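Local coordinates for protein putative pectin lyase (PDB 7CHU) that is the tailspike of a thermophilic bacteriophage, a trimeric pectate lyase-like beta-helix that probably recognises or processes host surface polysaccharide during cell invasion, at residues Gln283-Lys288 with Tyr315-Tyr320; Asp327-Lys332 with Tyr349-Thr354; Lys337-Asp342 with Val361-Ser366; Glu383-Ser388 with Arg395-Asn400. All coordinates share one frame; numbering follows the deposited sequence.

Interaction 1 (Gln283-Lys288 with Tyr315-Tyr320); sequences QFIGCK and YVMNCY
Gln283 lays its carboxamide over the ring of Tyr315, NE2 standing 3.5 Å above the ring plane of Tyr315 and over its centre, with amide and ring 25° apart. CG of Gln283 completes the overlap, 3.5 Å from Tyr315 CD1, and Gln283 NE2 also donates to Asn318 O of the third subunit. This is the tightly packed end of two parallel strands in register. Their ladder runs from Phe284 N to Tyr315 O, then from Met317 N to Phe284 O (2.8 Å) and from Gly286 N to Met317 O. Past the strands both chains bend, Gly286 with positive phi. A chi1 of -63° sets SG of Cys319 beside its own backbone N. This sulphur lies between the two chains, accepting a long bond from Cys287 N (3.5 Å) and touching Cys287 CB at 3.9 Å. The bridge resumes with Tyr320 N on Cys287 O.

At the looser end, Lys288 and Tyr320 run side by side, Lys288 CG meeting the ring edge at Tyr320 CD2 (3.6 Å), and Tyr320 is partly exposed. Lys288 NZ forms a salt bridge with Asp219 of the second subunit. Such stacked rungs are characteristic of a right-handed parallel beta-helix: strand 251-256 pairs with 283-285 on one flank, and strand 337-339 pairs with 315-317 on the other.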
# COMPACT_ATOMS: atom_id res chain seq x y z
N GLN A 283 2.48 -9.59 -6.88
CA GLN A 283 1.59 -8.72 -6.12
C GLN A 283 1.08 -7.59 -6.99
O GLN A 283 1.80 -7.07 -7.85
CB GLN A 283 2.31 -8.13 -4.89
CG GLN A 283 2.91 -9.18 -3.96
CD GLN A 283 2.97 -8.71 -2.51
OE1 GLN A 283 2.40 -7.66 -2.16
NE2 GLN A 283 3.63 -9.48 -1.66
N PHE A 284 -0.17 -7.19 -6.73
CA PHE A 284 -0.81 -6.02 -7.31
C PHE A 284 -1.39 -5.22 -6.15
O PHE A 284 -2.35 -5.66 -5.52
CB PHE A 284 -1.90 -6.42 -8.30
CG PHE A 284 -1.36 -7.20 -9.47
CD1 PHE A 284 -1.17 -8.57 -9.37
CD2 PHE A 284 -1.00 -6.55 -10.63
CE1 PHE A 284 -0.61 -9.29 -10.43
CE2 PHE A 284 -0.44 -7.27 -11.71
CZ PHE A 284 -0.26 -8.63 -11.61
N ILE A 285 -0.79 -4.07 -5.85
CA ILE A 285 -1.16 -3.26 -4.68
C ILE A 285 -1.75 -1.95 -5.19
O ILE A 285 -1.04 -1.15 -5.82
CB ILE A 285 0.03 -3.03 -3.74
CG1 ILE A 285 0.60 -4.39 -3.28
CG2 ILE A 285 -0.39 -2.11 -2.54
CD1 ILE A 285 1.96 -4.28 -2.57
N GLY A 286 -3.02 -1.73 -4.94
CA GLY A 286 -3.62 -0.47 -5.32
C GLY A 286 -3.79 -0.27 -6.81
O GLY A 286 -3.88 0.87 -7.26
N CYS A 287 -3.88 -1.35 -7.58
CA CYS A 287 -3.89 -1.21 -9.03
C CYS A 287 -5.31 -1.02 -9.56
O CYS A 287 -6.30 -1.40 -8.93
CB CYS A 287 -3.20 -2.40 -9.70
SG CYS A 287 -1.42 -2.52 -9.30
N LYS A 288 -5.38 -0.36 -10.72
CA LYS A 288 -6.64 -0.08 -11.42
C LYS A 288 -6.76 -1.00 -12.63
O LYS A 288 -5.82 -1.11 -13.41
CB LYS A 288 -6.66 1.38 -11.88
CG LYS A 288 -7.78 1.72 -12.87
CD LYS A 288 -7.77 3.21 -13.18
CE LYS A 288 -8.81 3.60 -14.20
NZ LYS A 288 -9.00 5.08 -14.24
N TYR A 315 -0.96 -11.80 -4.64
CA TYR A 315 -1.58 -10.88 -3.70
C TYR A 315 -2.26 -9.78 -4.50
O TYR A 315 -1.58 -8.98 -5.16
CB TYR A 315 -0.55 -10.27 -2.75
CG TYR A 315 0.35 -11.25 -2.00
CD1 TYR A 315 1.31 -11.98 -2.67
CD2 TYR A 315 0.25 -11.40 -0.61
CE1 TYR A 315 2.16 -12.84 -2.00
CE2 TYR A 315 1.09 -12.26 0.09
CZ TYR A 315 2.05 -12.98 -0.63
OH TYR A 315 2.91 -13.82 0.03
N VAL A 316 -3.59 -9.75 -4.49
CA VAL A 316 -4.33 -8.70 -5.17
C VAL A 316 -4.95 -7.83 -4.08
O VAL A 316 -6.04 -8.12 -3.56
CB VAL A 316 -5.38 -9.27 -6.13
CG1 VAL A 316 -6.04 -8.17 -6.93
CG2 VAL A 316 -4.74 -10.34 -7.07
N MET A 317 -4.23 -6.75 -3.72
CA MET A 317 -4.53 -5.94 -2.55
C MET A 317 -5.14 -4.60 -2.96
O MET A 317 -4.52 -3.83 -3.71
CB MET A 317 -3.27 -5.69 -1.72
CG MET A 317 -2.48 -6.95 -1.40
SD MET A 317 -3.40 -8.11 -0.35
CE MET A 317 -3.59 -7.15 1.16
N ASN A 318 -6.32 -4.32 -2.43
CA ASN A 318 -7.04 -3.06 -2.64
C ASN A 318 -6.95 -2.61 -4.10
O ASN A 318 -6.51 -1.50 -4.43
CB ASN A 318 -6.57 -1.96 -1.65
CG ASN A 318 -5.06 -1.95 -1.39
OD1 ASN A 318 -4.49 -2.84 -0.73
ND2 ASN A 318 -4.39 -0.91 -1.89
N CYS A 319 -7.38 -3.49 -4.99
CA CYS A 319 -7.42 -3.15 -6.40
C CYS A 319 -8.84 -2.85 -6.84
O CYS A 319 -9.82 -3.30 -6.23
CB CYS A 319 -6.81 -4.26 -7.27
SG CYS A 319 -5.03 -4.56 -6.98
N TYR A 320 -8.92 -2.09 -7.91
CA TYR A 320 -10.16 -1.57 -8.47
C TYR A 320 -10.42 -2.26 -9.81
O TYR A 320 -9.57 -2.20 -10.72
CB TYR A 320 -10.06 -0.06 -8.64
CG TYR A 320 -11.05 0.58 -9.60
CD1 TYR A 320 -12.43 0.48 -9.41
CD2 TYR A 320 -10.58 1.29 -10.70
CE1 TYR A 320 -13.32 1.08 -10.29
CE2 TYR A 320 -11.45 1.88 -11.58
CZ TYR A 320 -12.80 1.77 -11.38
OH TYR A 320 -13.61 2.38 -12.30

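Interaction 2 (Asp327-Lys332 with Tyr349-Thr354)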
# COMPACT_ATOMS: atom_id res chain seq x y z
N ASP A 327 -15.01 -12.91 -16.49
CA ASP A 327 -14.72 -12.82 -15.06
C ASP A 327 -13.71 -11.71 -14.86
O ASP A 327 -12.82 -11.52 -15.69
CB ASP A 327 -14.16 -14.13 -14.51
CG ASP A 327 -14.98 -15.34 -14.92
OD1 ASP A 327 -16.21 -15.33 -14.68
OD2 ASP A 327 -14.40 -16.29 -15.47
N PHE A 328 -13.84 -10.94 -13.78
CA PHE A 328 -12.83 -9.96 -13.48
C PHE A 328 -11.48 -10.62 -13.16
O PHE A 328 -10.43 -10.17 -13.63
CB PHE A 328 -13.23 -9.14 -12.23
CG PHE A 328 -14.12 -7.95 -12.51
CD1 PHE A 328 -13.75 -6.98 -13.43
CD2 PHE A 328 -15.33 -7.79 -11.84
CE1 PHE A 328 -14.56 -5.88 -13.67
CE2 PHE A 328 -16.15 -6.70 -12.08
CZ PHE A 328 -15.76 -5.75 -13.00
N ILE A 329 -11.51 -11.68 -12.35
CA ILE A 329 -10.31 -12.46 -12.02
C ILE A 329 -10.64 -13.92 -12.27
O ILE A 329 -11.46 -14.50 -11.55
CB ILE A 329 -9.84 -12.27 -10.57
CG1 ILE A 329 -9.68 -10.78 -10.22
CG2 ILE A 329 -8.49 -13.01 -10.35
CD1 ILE A 329 -9.32 -10.55 -8.77
N LYS A 330 -9.97 -14.53 -13.24
CA LYS A 330 -10.15 -15.95 -13.55
C LYS A 330 -8.95 -16.70 -12.99
O LYS A 330 -7.83 -16.54 -13.47
CB LYS A 330 -10.28 -16.15 -15.06
CG LYS A 330 -10.77 -17.49 -15.50
CD LYS A 330 -10.68 -17.59 -17.03
CE LYS A 330 -11.93 -18.18 -17.66
NZ LYS A 330 -13.08 -17.20 -17.73
N VAL A 331 -9.18 -17.48 -11.93
CA VAL A 331 -8.10 -18.08 -11.15
C VAL A 331 -7.91 -19.54 -11.58
O VAL A 331 -8.89 -20.30 -11.66
CB VAL A 331 -8.39 -18.01 -9.64
CG1 VAL A 331 -7.27 -18.69 -8.84
CG2 VAL A 331 -8.59 -16.55 -9.19
N LYS A 332 -6.65 -19.92 -11.79
CA LYS A 332 -6.24 -21.31 -11.91
C LYS A 332 -4.98 -21.39 -11.06
O LYS A 332 -3.86 -21.20 -11.55
CB LYS A 332 -5.98 -21.71 -13.37
CG LYS A 332 -5.49 -23.17 -13.58
CD LYS A 332 -5.02 -23.32 -15.04
CE LYS A 332 -4.49 -24.71 -15.35
NZ LYS A 332 -3.21 -25.01 -14.66
N TYR A 349 -18.22 -14.08 -13.04
CA TYR A 349 -17.98 -13.89 -11.62
C TYR A 349 -16.97 -12.77 -11.39
O TYR A 349 -16.14 -12.48 -12.26
CB TYR A 349 -17.45 -15.16 -10.98
CG TYR A 349 -18.34 -16.36 -11.21
CD1 TYR A 349 -19.42 -16.59 -10.37
CD2 TYR A 349 -18.09 -17.27 -12.24
CE1 TYR A 349 -20.24 -17.70 -10.54
CE2 TYR A 349 -18.91 -18.40 -12.43
CZ TYR A 349 -19.99 -18.59 -11.58
OH TYR A 349 -20.81 -19.68 -11.73
N PHE A 350 -17.04 -12.15 -10.20
CA PHE A 350 -15.94 -11.29 -9.78
C PHE A 350 -14.66 -12.10 -9.70
O PHE A 350 -13.62 -11.69 -10.23
CB PHE A 350 -16.21 -10.62 -8.43
CG PHE A 350 -17.40 -9.68 -8.42
CD1 PHE A 350 -17.89 -9.14 -9.60
CD2 PHE A 350 -18.03 -9.36 -7.22
CE1 PHE A 350 -18.99 -8.29 -9.58
CE2 PHE A 350 -19.12 -8.51 -7.18
CZ PHE A 350 -19.61 -7.97 -8.36
N VAL A 351 -14.73 -13.26 -9.04
CA VAL A 351 -13.59 -14.17 -8.85
C VAL A 351 -14.06 -15.58 -9.20
O VAL A 351 -14.94 -16.13 -8.52
CB VAL A 351 -13.03 -14.14 -7.42
CG1 VAL A 351 -11.88 -15.11 -7.26
CG2 VAL A 351 -12.56 -12.71 -7.00
N ASN A 352 -13.49 -16.15 -10.25
CA ASN A 352 -13.84 -17.48 -10.74
C ASN A 352 -12.70 -18.41 -10.36
O ASN A 352 -11.64 -18.38 -10.98
CB ASN A 352 -14.08 -17.45 -12.25
CG ASN A 352 -14.68 -18.76 -12.78
OD1 ASN A 352 -14.85 -19.72 -12.02
ND2 ASN A 352 -14.99 -18.79 -14.08
N LEU A 353 -12.90 -19.21 -9.31
CA LEU A 353 -11.91 -20.17 -8.86
C LEU A 353 -12.10 -21.44 -9.70
O LEU A 353 -12.97 -22.27 -9.41
CB LEU A 353 -12.05 -20.41 -7.36
CG LEU A 353 -12.02 -19.12 -6.50
CD1 LEU A 353 -12.32 -19.37 -5.04
CD2 LEU A 353 -10.66 -18.38 -6.62
N THR A 354 -11.30 -21.59 -10.76
CA THR A 354 -11.50 -22.68 -11.72
C THR A 354 -10.71 -23.93 -11.34
O THR A 354 -9.70 -23.88 -10.63
CB THR A 354 -11.12 -22.26 -13.14
OG1 THR A 354 -9.70 -22.18 -13.26
CG2 THR A 354 -11.72 -20.92 -13.51
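Asp327 reaches across to Tyr349 and Asn352 on the next coil, and each atom of its side chain finds something there. CB lies 3.4 Å from Tyr349 O. CG, placed beside its own backbone N by a chi1 of -49°, lies 3.5 Å from Asn352 CB. OD1 accepts Tyr349 N through its anti lone pair (2.9 Å), and OD2 takes two donors on opposite faces of the carboxylate: Asn352 ND2 at 2.9 Å, 48° out of the plane, and Lys330 NZ in a salt bridge of 2.8 Å. Lys330 NZ has a second partner in Asn326.

Beyond this polar cluster the strands pair in parallel, Asn352 N binding Ile329 O and Val331 N binding Asn352 O. On the interior face, Val331 CG2 packs on Leu353 CD2 (3.8 Å). Val331 O closes the pairing with a double grip from Thr354, whose N and OG1 both donate to it, the hydroxyl at 2.6 Å. Phe328 and Phe350 run alongside each other, Phe350 CD1 at the Phe328 ring edge.

Because its two oxygens are bound to different residues, the Asp327 carboxylate is held against rotation, and a side chain extends the ladder of these beta-helix coils where the regular backbone pairing begins.

Interaction 3 (Lys337-Asp342 with Val361-Ser366); sequences KIIGCD and VIDGCS
Ile338 paired with Ile362 and Ile339 with Asp363 mark a parallel strand pairing between two successive coils of the beta-helix, fully buried at the place where the three subunits meet. The backbones run almost exactly alike, 6° between the strand directions, and Ile338 is gripped at both its polar atoms: its N donates to Val361 O and its O accepts Asp363 N, each at 2.9 Å. Gly340 N then reaches Asp363 O. Both coils turn at a glycine of positive phi, Gly340 and Gly364, and a cysteine follows each. A chi1 of -63° sets SG of Cys365 beside its own backbone N. That sulphur takes a long bond from Cys341 N (3.4 Å) and lies 4.0 Å from Ile338 CG2. Beyond it, Ser366 N on Cys341 O (3.1 Å) restores the pairing.

The Ile339 and Asp363 side chains cross obliquely, Ile339 CG1 4.1 Å from Asp363 CB. The carboxylate of Asp363 approaches Asp363 of both neighbouring subunits, a cluster of like charges that would probably favour proton sharing or raised pKa values. Asp342 instead pairs with Arg335 and Lys337 of the second subunit. Within the chain, strand 315-317 flanks 337-339 on one side and strand 385-387 flanks 361-363 on the other, while Phe343 of strand 342-346 packs on Ile338 and Cys365 from the coil's interior.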
# COMPACT_ATOMS: atom_id res chain seq x y z
N LYS A 337 -4.68 -14.31 -2.94
CA LYS A 337 -5.32 -13.46 -1.95
C LYS A 337 -5.93 -12.25 -2.64
O LYS A 337 -5.22 -11.45 -3.26
CB LYS A 337 -4.31 -13.04 -0.88
CG LYS A 337 -3.83 -14.25 -0.08
CD LYS A 337 -2.60 -13.95 0.74
CE LYS A 337 -2.13 -15.22 1.49
NZ LYS A 337 -1.82 -16.37 0.56
N ILE A 338 -7.25 -12.13 -2.54
CA ILE A 338 -8.04 -11.05 -3.10
C ILE A 338 -8.60 -10.30 -1.89
O ILE A 338 -9.56 -10.75 -1.26
CB ILE A 338 -9.16 -11.56 -4.02
CG1 ILE A 338 -8.70 -12.72 -4.94
CG2 ILE A 338 -9.79 -10.40 -4.82
CD1 ILE A 338 -7.71 -12.31 -5.95
N ILE A 339 -7.97 -9.20 -1.52
CA ILE A 339 -8.22 -8.55 -0.24
C ILE A 339 -8.52 -7.08 -0.47
O ILE A 339 -7.69 -6.36 -1.04
CB ILE A 339 -7.02 -8.71 0.72
CG1 ILE A 339 -6.88 -10.17 1.17
CG2 ILE A 339 -7.15 -7.76 1.92
CD1 ILE A 339 -5.71 -10.39 2.10
N GLY A 340 -9.68 -6.63 0.01
CA GLY A 340 -10.04 -5.23 -0.08
C GLY A 340 -10.28 -4.72 -1.48
O GLY A 340 -10.15 -3.53 -1.73
N CYS A 341 -10.63 -5.60 -2.42
CA CYS A 341 -10.85 -5.13 -3.78
C CYS A 341 -12.31 -4.74 -3.98
O CYS A 341 -13.21 -5.22 -3.29
CB CYS A 341 -10.44 -6.21 -4.81
SG CYS A 341 -8.69 -6.69 -4.62
N ASP A 342 -12.55 -3.94 -5.00
CA ASP A 342 -13.91 -3.62 -5.37
C ASP A 342 -14.11 -3.92 -6.84
O ASP A 342 -13.24 -3.63 -7.67
CB ASP A 342 -14.25 -2.17 -5.08
CG ASP A 342 -15.75 -1.93 -5.04
OD1 ASP A 342 -16.27 -1.58 -6.13
OD2 ASP A 342 -16.39 -2.10 -3.96
N VAL A 361 -8.28 -16.89 -0.91
CA VAL A 361 -9.04 -16.10 0.05
C VAL A 361 -9.62 -14.89 -0.66
O VAL A 361 -8.92 -14.23 -1.43
CB VAL A 361 -8.18 -15.64 1.25
CG1 VAL A 361 -9.09 -14.96 2.29
CG2 VAL A 361 -7.44 -16.80 1.86
N ILE A 362 -10.89 -14.61 -0.41
CA ILE A 362 -11.55 -13.38 -0.82
C ILE A 362 -11.98 -12.69 0.47
O ILE A 362 -12.91 -13.14 1.14
CB ILE A 362 -12.77 -13.64 -1.72
CG1 ILE A 362 -12.35 -14.34 -3.03
CG2 ILE A 362 -13.52 -12.34 -1.95
CD1 ILE A 362 -13.49 -15.02 -3.77
N ASP A 363 -11.33 -11.59 0.83
CA ASP A 363 -11.49 -11.01 2.15
C ASP A 363 -11.63 -9.49 2.10
O ASP A 363 -10.83 -8.81 1.45
CB ASP A 363 -10.31 -11.40 3.04
CG ASP A 363 -10.43 -10.85 4.44
OD1 ASP A 363 -9.52 -10.14 4.90
OD2 ASP A 363 -11.48 -11.12 5.09
N GLY A 364 -12.64 -8.96 2.79
CA GLY A 364 -12.85 -7.52 2.82
C GLY A 364 -13.21 -6.90 1.49
O GLY A 364 -12.99 -5.70 1.30
N CYS A 365 -13.74 -7.67 0.56
CA CYS A 365 -14.07 -7.16 -0.77
C CYS A 365 -15.53 -6.76 -0.83
O CYS A 365 -16.33 -7.15 0.01
CB CYS A 365 -13.79 -8.21 -1.86
SG CYS A 365 -12.05 -8.69 -2.03
N SER A 366 -15.87 -5.99 -1.86
CA SER A 366 -17.28 -5.70 -2.11
C SER A 366 -17.42 -5.40 -3.60
O SER A 366 -16.47 -5.53 -4.37
CB SER A 366 -17.79 -4.56 -1.22
OG SER A 366 -19.21 -4.62 -1.14

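Interaction 4 (Glu383-Ser388 with Arg395-Asn400); sequences ENFFCS and RKLGWN
Phe386 lies with one face of its ring on the backbone of Gly398, whose CA makes a CH-pi contact 3.8 Å from the ring centroid of Phe386. Gly398 N stands 3.4 Å above the same plane, offset toward the rim. A chi1 of 63° puts Phe386 CG between its backbone N and carbonyl carbon. The ring lies over Gly398, and the absence of a side chain there lets it settle so closely. Arg395 CB touches the ring at Phe386 CZ (3.8 Å), and Lys396 O lies at its edge. On the other face of the sheet, Trp399 CB meets the edge of the Phe385 ring at CD1 (3.9 Å), and Leu397 CD1 lies against Cys387 SG, with Leu397 of both neighbouring subunits packed nearby.

Here the parallel coils give way to antiparallel pairing. Phe386 and Gly398 form the hydrogen-bonded pair, N to O both ways, flanked by the non-hydrogen-bonded pairs Phe385-Trp399 and Cys387-Leu397. Lys396 and Leu397 together face Ile404, a classic beta bulge.

Toward the margins, Ser388 N donates to Lys396 O (3.1 Å). At the other end Asn400 N makes only a weak bond to Asn384 O, and a water accepts from Asn384 N at 2.9 Å. Glu383 runs alongside Trp399, its CD 4.0 Å from Trp399 CD1. Lys396 of the third subunit forms a salt bridge with Glu383 OE2 and a cation-pi contact with Trp399.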
# COMPACT_ATOMS: atom_id res chain seq x y z
N GLU A 383 -11.69 -26.60 -1.41
CA GLU A 383 -11.90 -25.60 -0.37
C GLU A 383 -11.21 -24.27 -0.70
O GLU A 383 -10.00 -24.23 -0.95
CB GLU A 383 -11.40 -26.11 0.98
CG GLU A 383 -11.39 -25.02 2.08
CD GLU A 383 -10.94 -25.54 3.44
OE1 GLU A 383 -11.07 -26.75 3.69
OE2 GLU A 383 -10.46 -24.76 4.28
N ASN A 384 -11.99 -23.19 -0.69
CA ASN A 384 -11.49 -21.83 -0.68
C ASN A 384 -12.24 -21.05 0.39
O ASN A 384 -13.27 -21.50 0.90
CB ASN A 384 -11.67 -21.18 -2.04
CG ASN A 384 -10.85 -21.89 -3.13
OD1 ASN A 384 -9.73 -21.50 -3.41
ND2 ASN A 384 -11.42 -22.94 -3.73
N PHE A 385 -11.73 -19.88 0.75
CA PHE A 385 -12.20 -19.17 1.92
C PHE A 385 -12.68 -17.78 1.54
O PHE A 385 -12.09 -17.11 0.68
CB PHE A 385 -11.07 -19.10 2.96
CG PHE A 385 -11.46 -18.45 4.26
CD1 PHE A 385 -12.44 -19.02 5.08
CD2 PHE A 385 -10.83 -17.29 4.67
CE1 PHE A 385 -12.79 -18.40 6.32
CE2 PHE A 385 -11.16 -16.68 5.89
CZ PHE A 385 -12.16 -17.24 6.70
N PHE A 386 -13.75 -17.31 2.17
CA PHE A 386 -14.17 -15.95 1.90
C PHE A 386 -14.74 -15.31 3.15
O PHE A 386 -15.33 -15.99 4.00
CB PHE A 386 -15.19 -15.87 0.76
CG PHE A 386 -16.49 -16.57 1.06
CD1 PHE A 386 -16.67 -17.90 0.69
CD2 PHE A 386 -17.54 -15.90 1.71
CE1 PHE A 386 -17.88 -18.56 0.97
CE2 PHE A 386 -18.75 -16.54 1.99
CZ PHE A 386 -18.92 -17.87 1.61
N CYS A 387 -14.57 -14.00 3.24
CA CYS A 387 -15.12 -13.20 4.33
C CYS A 387 -15.28 -11.78 3.78
O CYS A 387 -14.38 -10.95 3.91
CB CYS A 387 -14.24 -13.22 5.58
SG CYS A 387 -14.92 -12.19 6.98
N SER A 388 -16.43 -11.52 3.17
CA SER A 388 -16.69 -10.25 2.48
C SER A 388 -18.18 -10.02 2.38
O SER A 388 -18.97 -10.96 2.49
CB SER A 388 -16.10 -10.22 1.05
OG SER A 388 -14.73 -10.55 1.04
N ARG A 395 -24.25 -14.92 1.43
CA ARG A 395 -23.17 -15.55 2.17
C ARG A 395 -22.10 -14.51 2.51
O ARG A 395 -21.63 -13.79 1.63
CB ARG A 395 -22.56 -16.70 1.37
CG ARG A 395 -23.52 -17.87 1.14
CD ARG A 395 -22.99 -18.83 0.09
NE ARG A 395 -23.02 -18.25 -1.24
CZ ARG A 395 -22.50 -18.81 -2.33
NH1 ARG A 395 -21.88 -20.00 -2.25
NH2 ARG A 395 -22.62 -18.21 -3.50
N LYS A 396 -21.73 -14.43 3.79
CA LYS A 396 -20.74 -13.47 4.29
C LYS A 396 -19.42 -14.11 4.69
O LYS A 396 -18.37 -13.56 4.39
CB LYS A 396 -21.27 -12.70 5.51
CG LYS A 396 -22.72 -12.20 5.37
CD LYS A 396 -22.90 -11.29 4.15
CE LYS A 396 -24.31 -10.69 4.13
NZ LYS A 396 -24.60 -10.06 2.81
N LEU A 397 -19.45 -15.25 5.36
CA LEU A 397 -18.22 -15.99 5.66
C LEU A 397 -18.44 -17.43 5.26
O LEU A 397 -19.55 -17.96 5.40
CB LEU A 397 -17.87 -15.89 7.15
CG LEU A 397 -16.53 -16.48 7.61
CD1 LEU A 397 -16.00 -15.72 8.82
CD2 LEU A 397 -16.64 -17.94 7.95
N GLY A 398 -17.40 -18.07 4.74
CA GLY A 398 -17.57 -19.46 4.36
C GLY A 398 -16.29 -20.08 3.86
O GLY A 398 -15.30 -19.40 3.52
N TRP A 399 -16.31 -21.40 3.83
CA TRP A 399 -15.29 -22.19 3.18
C TRP A 399 -15.94 -23.49 2.75
O TRP A 399 -16.82 -24.01 3.44
CB TRP A 399 -14.09 -22.46 4.08
CG TRP A 399 -14.46 -23.31 5.21
CD1 TRP A 399 -14.34 -24.68 5.30
CD2 TRP A 399 -15.03 -22.88 6.45
NE1 TRP A 399 -14.81 -25.12 6.52
CE2 TRP A 399 -15.24 -24.03 7.25
CE3 TRP A 399 -15.40 -21.63 6.96
CZ2 TRP A 399 -15.78 -23.95 8.53
CZ3 TRP A 399 -15.93 -21.55 8.23
CH2 TRP A 399 -16.11 -22.70 9.00
N ASN A 400 -15.50 -24.01 1.60
CA ASN A 400 -16.15 -25.19 1.06
C ASN A 400 -17.67 -25.00 1.02
O ASN A 400 -18.15 -24.05 0.40
CB ASN A 400 -15.77 -26.43 1.86
CG ASN A 400 -15.81 -27.65 1.01
OD1 ASN A 400 -15.61 -27.56 -0.20
ND2 ASN A 400 -16.12 -28.80 1.60
O HOH W 1 -14.79 -23.27 -1.28
O HOH W 2 -19.31 -12.91 0.16

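Overall arrangement
Interactions 1, 3 and 4 follow one another along a single face of the beta-helix: Val316 N probably bonds Lys337 O (2.7 Å) between interactions 1 and 3, and Cys387 N probably bonds Ile362 O (2.8 Å) between interactions 3 and 4, so that centres about 10 and 11 Å apart form a continuous ladder. Interaction 2 belongs to another face of the same coils. Its segments alternate in sequence with those of interaction 3, and they meet across the interior at Ile329 CD1 and Ile338 CD1, 3.7 Å apart. Interactions 1, 3 and 4 touch other subunits, whereas interaction 2 does not.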